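Local coordinates for putative aldehyde dehydrogenase (Burkholderia cenocepacia, PDB 4YWE), which probably oxidises aldehydes with NAD or NADP as the electron acceptor, at residues L417-W422 with L436-V441. Residues are numbered along the deposited sequence; the frame is centred on the assembly and turned at random.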
ATOM      1  N   LEU A 417     -20.799  15.270  -4.509  1.00 19.28           N
ATOM      2  CA  LEU A 417     -20.615  13.918  -5.022  1.00 17.40           C
ATOM      3  C   LEU A 417     -19.583  13.868  -6.147  1.00 19.33           C
ATOM      4  O   LEU A 417     -18.592  13.141  -6.059  1.00 18.45           O
ATOM      5  CB  LEU A 417     -21.954  13.358  -5.510  1.00 15.43           C
ATOM      6  CG  LEU A 417     -21.984  11.890  -5.936  1.00 14.76           C
ATOM      7  CD1 LEU A 417     -21.495  11.000  -4.809  1.00 13.28           C
ATOM      8  CD2 LEU A 417     -23.387  11.488  -6.360  1.00 15.87           C
ATOM      9  N   VAL A 418     -19.823  14.644  -7.200  1.00 20.36           N
ATOM     10  CA  VAL A 418     -18.950  14.680  -8.369  1.00 18.82           C
ATOM     11  C   VAL A 418     -18.832  16.125  -8.858  1.00 21.56           C
ATOM     12  O   VAL A 418     -19.757  16.917  -8.689  1.00 24.65           O
ATOM     13  CB  VAL A 418     -19.480  13.733  -9.484  1.00 13.20           C
ATOM     14  CG1 VAL A 418     -18.851  14.040 -10.836  1.00 14.87           C
ATOM     15  CG2 VAL A 418     -19.244  12.274  -9.109  1.00 10.90           C
ATOM     16  N   ALA A 419     -17.686  16.481  -9.431  1.00 21.44           N
ATOM     17  CA  ALA A 419     -17.528  17.791 -10.050  1.00 20.94           C
ATOM     18  C   ALA A 419     -16.716  17.690 -11.338  1.00 21.83           C
ATOM     19  O   ALA A 419     -15.762  16.916 -11.424  1.00 12.46           O
ATOM     20  CB  ALA A 419     -16.872  18.761  -9.083  1.00 20.54           C
ATOM     21  N   GLY A 420     -17.109  18.471 -12.340  1.00 19.21           N
ATOM     22  CA  GLY A 420     -16.393  18.517 -13.603  1.00 13.29           C
ATOM     23  C   GLY A 420     -15.726  19.858 -13.845  1.00 16.77           C
ATOM     24  O   GLY A 420     -16.325  20.909 -13.617  1.00 17.10           O
ATOM     25  N   ILE A 421     -14.479  19.820 -14.307  1.00 18.23           N
ATOM     26  CA  ILE A 421     -13.717  21.035 -14.574  1.00 19.12           C
ATOM     27  C   ILE A 421     -13.357  21.127 -16.051  1.00 19.82           C
ATOM     28  O   ILE A 421     -12.720  20.227 -16.597  1.00 21.21           O
ATOM     29  CB  ILE A 421     -12.442  21.096 -13.714  1.00 17.82           C
ATOM     30  CG1 ILE A 421     -12.793  21.112 -12.225  1.00 15.76           C
ATOM     31  CG2 ILE A 421     -11.613  22.316 -14.082  1.00 15.46           C
ATOM     32  CD1 ILE A 421     -11.580  21.061 -11.316  1.00 15.75           C
ATOM     33  N   TRP A 422     -13.759  22.217 -16.696  1.00 15.71           N
ATOM     34  CA  TRP A 422     -13.430  22.425 -18.102  1.00 20.83           C
ATOM     35  C   TRP A 422     -12.597  23.689 -18.291  1.00 21.93           C
ATOM     36  O   TRP A 422     -13.116  24.804 -18.233  1.00 28.08           O
ATOM     37  CB  TRP A 422     -14.704  22.494 -18.947  1.00 16.42           C
ATOM     38  CG  TRP A 422     -15.505  21.228 -18.914  1.00 19.05           C
ATOM     39  CD1 TRP A 422     -16.494  20.907 -18.030  1.00 22.10           C
ATOM     40  CD2 TRP A 422     -15.379  20.108 -19.797  1.00 15.96           C
ATOM     41  NE1 TRP A 422     -16.995  19.659 -18.311  1.00 20.11           N
ATOM     42  CE2 TRP A 422     -16.326  19.146 -19.395  1.00 15.42           C
ATOM     43  CE3 TRP A 422     -14.557  19.824 -20.893  1.00 24.95           C
ATOM     44  CZ2 TRP A 422     -16.476  17.925 -20.044  1.00 16.15           C
ATOM     45  CZ3 TRP A 422     -14.708  18.609 -21.541  1.00 23.31           C
ATOM     46  CH2 TRP A 422     -15.659  17.675 -21.114  1.00 20.08           C
ATOM     47  N   LEU A 436     -12.479  21.869  -4.527  1.00 23.78           N
ATOM     48  CA  LEU A 436     -13.838  21.359  -4.678  1.00 21.11           C
ATOM     49  C   LEU A 436     -14.141  20.250  -3.676  1.00 19.64           C
ATOM     50  O   LEU A 436     -13.289  19.412  -3.382  1.00 19.87           O
ATOM     51  CB  LEU A 436     -14.064  20.852  -6.104  1.00 19.20           C
ATOM     52  CG  LEU A 436     -14.010  21.904  -7.214  1.00 18.97           C
ATOM     53  CD1 LEU A 436     -14.237  21.264  -8.574  1.00 17.26           C
ATOM     54  CD2 LEU A 436     -15.027  23.006  -6.965  1.00 19.13           C
ATOM     55  N   ARG A 437     -15.362  20.258  -3.149  1.00 18.02           N
ATOM     56  CA  ARG A 437     -15.805  19.216  -2.231  1.00 20.68           C
ATOM     57  C   ARG A 437     -16.579  18.144  -2.987  1.00 16.75           C
ATOM     58  O   ARG A 437     -17.762  18.313  -3.284  1.00 14.56           O
ATOM     59  CB  ARG A 437     -16.669  19.806  -1.115  1.00 23.07           C
ATOM     60  CG  ARG A 437     -15.939  20.785  -0.213  1.00 27.25           C
ATOM     61  CD  ARG A 437     -16.891  21.412   0.790  1.00 37.95           C
ATOM     62  NE  ARG A 437     -16.229  22.399   1.636  1.00 46.53           N
ATOM     63  CZ  ARG A 437     -16.853  23.137   2.548  1.00 53.78           C
ATOM     64  NH1 ARG A 437     -18.158  22.998   2.733  1.00 56.67           N
ATOM     65  NH2 ARG A 437     -16.172  24.012   3.276  1.00 56.12           N
ATOM     66  N   ALA A 438     -15.901  17.045  -3.299  1.00 18.96           N
ATOM     67  CA  ALA A 438     -16.510  15.952  -4.048  1.00 19.29           C
ATOM     68  C   ALA A 438     -15.682  14.683  -3.914  1.00 15.57           C
ATOM     69  O   ALA A 438     -14.475  14.742  -3.684  1.00 17.77           O
ATOM     70  CB  ALA A 438     -16.662  16.330  -5.518  1.00 21.46           C
ATOM     71  N   GLY A 439     -16.337  13.535  -4.055  1.00 14.95           N
ATOM     72  CA  GLY A 439     -15.635  12.267  -4.071  1.00 12.05           C
ATOM     73  C   GLY A 439     -14.834  12.100  -5.347  1.00 16.29           C
ATOM     74  O   GLY A 439     -13.778  11.466  -5.352  1.00 16.74           O
ATOM     75  N   GLN A 440     -15.343  12.676  -6.433  1.00 11.64           N
ATOM     76  CA  GLN A 440     -14.675  12.607  -7.728  1.00 14.08           C
ATOM     77  C   GLN A 440     -14.590  13.975  -8.396  1.00 18.15           C
ATOM     78  O   GLN A 440     -15.542  14.756  -8.362  1.00 20.91           O
ATOM     79  CB  GLN A 440     -15.397  11.631  -8.659  1.00 11.30           C
ATOM     80  CG  GLN A 440     -15.271  10.172  -8.265  1.00 11.83           C
ATOM     81  CD  GLN A 440     -16.027   9.254  -9.202  1.00 11.52           C
ATOM     82  OE1 GLN A 440     -16.920   9.687  -9.928  1.00 17.76           O
ATOM     83  NE2 GLN A 440     -15.669   7.976  -9.194  1.00 13.32           N
ATOM     84  N   VAL A 441     -13.442  14.258  -9.002  1.00 21.43           N
ATOM     85  CA  VAL A 441     -13.278  15.458  -9.811  1.00 19.25           C
ATOM     86  C   VAL A 441     -12.790  15.053 -11.197  1.00 17.51           C
ATOM     87  O   VAL A 441     -11.790  14.348 -11.332  1.00 13.38           O
ATOM     88  CB  VAL A 441     -12.309  16.462  -9.157  1.00 16.75           C
ATOM     89  CG1 VAL A 441     -12.156  17.691 -10.035  1.00 16.81           C
ATOM     90  CG2 VAL A 441     -12.799  16.855  -7.772  1.00 12.71           C
TER
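Strands 418-422 and 440-443, linked by helix 426-435, form a beta-alpha-beta unit at the edge, within this chain, of the mixed sheet that also holds strands 261-265 and 293-299; they run parallel, with V418 beside Q440 and A419 beside V441. A419 N donates to Q440 O at 3.0 Å, a fairly direct bond whose donor is tilted 20° from the carbonyl plane. Just before the paired residues L417 O takes two weak bonds instead, from G439 N at 3.0 Å and, longer, from Q440 N. The first is strongly bent, 128° at the hydrogen; G439 is not yet extended, and the strand begins at Q440. The side chain of L417 lies about 5 Å from that of E256, the predicted active-site residue.

The two faces of the sheet differ in character here. On the face bearing A419 and V441, the methyl of A419 meets L436 CD1 at 3.7 Å, and that same CD1 also touches I421 CD1. I421 holds CG1 beside its backbone N with CD1 extended beyond it (chi2 175°), which carries the tip obliquely across V441 to 3.7 Å from its CG1. L432 and A433 of the connecting helix pack onto this apolar group. On the other face the side chains of V418 and Q440 run alongside each other; V418 CG2 rests 3.6 Å from Q440 OE1, a van der Waals contact, while Q440 NE2 is bonded to P455 O.

The sheet continues beyond this chain, Q440 and V441 pairing in parallel with a strand of the second subunit, whose K480 donates to L436 O. The contact thus combines a few backbone bonds, weak at their start, with a buried aliphatic cluster between sheet and helix, and it joins strand 418-422 to the strand through which the sheet runs on into the second subunit.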